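Local coordinates for type IV pilus secretin PilQ family protein (Vibrio cholerae, PDB 6W6M) that probably forms, as a ring of identical subunits, the outer-membrane channel through which the type IV competence pilus passes, at residues A[523-528]-A[556-561]. Residues are numbered along the deposited sequence; the frame is centred on the assembly and turned at random.
Sequences IFQHSI and GKSELL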
loop_
_atom_site.group_PDB
_atom_site.type_symbol
_atom_site.label_atom_id
_atom_site.label_comp_id
_atom_site.label_asym_id
_atom_site.label_seq_id
_atom_site.Cartn_x
_atom_site.Cartn_y
_atom_site.Cartn_z
ATOM N N ILE A 523 -38.427 4.424 37.058
ATOM C CA ILE A 523 -37.257 4.454 37.930
ATOM C C ILE A 523 -37.585 5.308 39.142
ATOM O O ILE A 523 -38.157 6.390 39.010
ATOM C CB ILE A 523 -35.997 4.981 37.214
ATOM C CG1 ILE A 523 -35.558 4.026 36.115
ATOM C CG2 ILE A 523 -34.854 5.143 38.189
ATOM C CD1 ILE A 523 -34.514 4.571 35.208
ATOM N N PHE A 524 -37.226 4.825 40.323
ATOM C CA PHE A 524 -37.455 5.525 41.577
ATOM C C PHE A 524 -36.121 5.768 42.263
ATOM O O PHE A 524 -35.266 4.887 42.273
ATOM C CB PHE A 524 -38.381 4.713 42.478
ATOM C CG PHE A 524 -38.616 5.325 43.823
ATOM C CD1 PHE A 524 -39.528 6.352 43.979
ATOM C CD2 PHE A 524 -37.934 4.867 44.941
ATOM C CE1 PHE A 524 -39.740 6.918 45.214
ATOM C CE2 PHE A 524 -38.144 5.434 46.171
ATOM C CZ PHE A 524 -39.048 6.458 46.307
ATOM N N GLN A 525 -35.928 6.957 42.829
ATOM C CA GLN A 525 -34.691 7.243 43.545
ATOM C C GLN A 525 -34.962 8.043 44.808
ATOM O O GLN A 525 -35.869 8.872 44.852
ATOM C CB GLN A 525 -33.699 8.013 42.689
ATOM C CG GLN A 525 -33.163 7.242 41.535
ATOM C CD GLN A 525 -32.253 8.061 40.689
ATOM O OE1 GLN A 525 -31.391 7.528 40.006
ATOM N NE2 GLN A 525 -32.424 9.368 40.728
ATOM N N HIS A 526 -34.122 7.825 45.814
ATOM C CA HIS A 526 -34.222 8.522 47.084
ATOM C C HIS A 526 -32.827 8.680 47.671
ATOM O O HIS A 526 -31.974 7.822 47.477
ATOM C CB HIS A 526 -35.130 7.758 48.035
ATOM C CG HIS A 526 -35.324 8.432 49.348
ATOM N ND1 HIS A 526 -35.908 9.671 49.468
ATOM C CD2 HIS A 526 -35.025 8.035 50.604
ATOM C CE1 HIS A 526 -35.956 10.010 50.742
ATOM N NE2 HIS A 526 -35.424 9.035 51.450
ATOM N N SER A 527 -32.584 9.782 48.379
ATOM C CA SER A 527 -31.274 9.945 49.007
ATOM C C SER A 527 -31.356 10.872 50.213
ATOM O O SER A 527 -32.171 11.790 50.235
ATOM C CB SER A 527 -30.242 10.479 48.016
ATOM O OG SER A 527 -30.587 11.772 47.579
ATOM N N ILE A 528 -30.491 10.627 51.200
ATOM C CA ILE A 528 -30.460 11.363 52.461
ATOM C C ILE A 528 -29.017 11.527 52.913
ATOM O O ILE A 528 -28.271 10.549 52.964
ATOM C CB ILE A 528 -31.269 10.642 53.559
ATOM C CG1 ILE A 528 -32.750 10.618 53.222
ATOM C CG2 ILE A 528 -31.108 11.334 54.873
ATOM C CD1 ILE A 528 -33.549 9.713 54.110
ATOM N N GLY A 556 -33.301 14.177 48.893
ATOM C CA GLY A 556 -33.800 14.270 47.528
ATOM C C GLY A 556 -34.649 13.077 47.159
ATOM O O GLY A 556 -34.477 11.982 47.699
ATOM N N LYS A 557 -35.568 13.290 46.218
ATOM C CA LYS A 557 -36.442 12.216 45.765
ATOM C C LYS A 557 -36.841 12.430 44.313
ATOM O O LYS A 557 -37.148 13.552 43.911
ATOM C CB LYS A 557 -37.690 12.123 46.632
ATOM C CG LYS A 557 -38.792 11.336 45.999
ATOM C CD LYS A 557 -39.979 11.208 46.912
ATOM C CE LYS A 557 -39.665 10.309 48.074
ATOM N NZ LYS A 557 -40.895 9.978 48.825
ATOM N N SER A 558 -36.861 11.348 43.536
ATOM C CA SER A 558 -37.143 11.454 42.111
ATOM C C SER A 558 -37.942 10.251 41.639
ATOM O O SER A 558 -37.790 9.146 42.161
ATOM C CB SER A 558 -35.852 11.568 41.305
ATOM O OG SER A 558 -36.131 11.624 39.928
ATOM N N GLU A 559 -38.780 10.467 40.627
ATOM C CA GLU A 559 -39.611 9.384 40.119
ATOM C C GLU A 559 -39.932 9.583 38.646
ATOM O O GLU A 559 -40.292 10.684 38.231
ATOM C CB GLU A 559 -40.900 9.286 40.920
ATOM C CG GLU A 559 -41.782 8.158 40.516
ATOM C CD GLU A 559 -43.010 8.091 41.374
ATOM O OE1 GLU A 559 -43.154 8.967 42.251
ATOM O OE2 GLU A 559 -43.832 7.171 41.178
ATOM N N LEU A 560 -39.770 8.510 37.870
ATOM C CA LEU A 560 -40.037 8.542 36.410
ATOM C C LEU A 560 -40.951 7.369 36.048
ATOM O O LEU A 560 -40.752 6.274 36.599
ATOM C CB LEU A 560 -38.705 8.453 35.661
ATOM C CG LEU A 560 -38.789 7.907 34.237
ATOM C CD1 LEU A 560 -39.071 9.024 33.247
ATOM C CD2 LEU A 560 -37.513 7.174 33.862
ATOM N N LEU A 561 -41.925 7.614 35.173
ATOM C CA LEU A 561 -42.862 6.590 34.717
ATOM C C LEU A 561 -43.123 6.725 33.225
ATOM O O LEU A 561 -43.146 7.834 32.686
ATOM C CB LEU A 561 -44.197 6.673 35.459
ATOM C CG LEU A 561 -44.203 6.387 36.958
ATOM C CD1 LEU A 561 -45.558 6.658 37.526
ATOM C CD2 LEU A 561 -43.815 4.959 37.230
#
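I523, Q525 and S527 each exchange a pair of backbone hydrogen bonds with L560, S558 and G556 respectively, joining 523-528 and 556-561 as neighbouring antiparallel strands. In the Q525-S558 pair, Q525 N to S558 O and S558 N to Q525 O are both 3.0 Å. Between these pairs lie the non-hydrogen-bonded F524-E559 and H526-K557, where CA-H...O contacts such as K557 CA to Q525 O supplement the ladder. On the face that includes I523, Q525, S527, S558 and L560, the I523 and L560 side chains run side by side in the same direction, and their methyls I523 CD1 and L560 CD2 meet at 4.2 Å. The Q525 chain is extended beyond CG, and its amide NE2 passes S558 CB at 4.1 Å. F524, H526, K557 and E559 share the other face. CG is anti to the backbone N in both F524 (chi1 177°) and H526 (chi1 -178°). Ring atom F524 CD1 approaches S558 O obliquely, at 3.8 Å, and H526 ND1 lies 3.2 Å from G556 O. K557 bends at chi3 (-70°), where its CE stands close to H526 ND1 and meets F524 CZ at 4.3 Å. Strand 549-568 also pairs with strand 320-347, while 523-528 continues the sheet into a strand of the neighbouring subunit, as in the secretin barrel built jointly by its subunits. Backbone bonding thus dominates the join, with modest apolar contact at I523-L560; should H526 be protonated, K557 NZ, 5.0 Å from H526 ND1, would probably disfavour that charge.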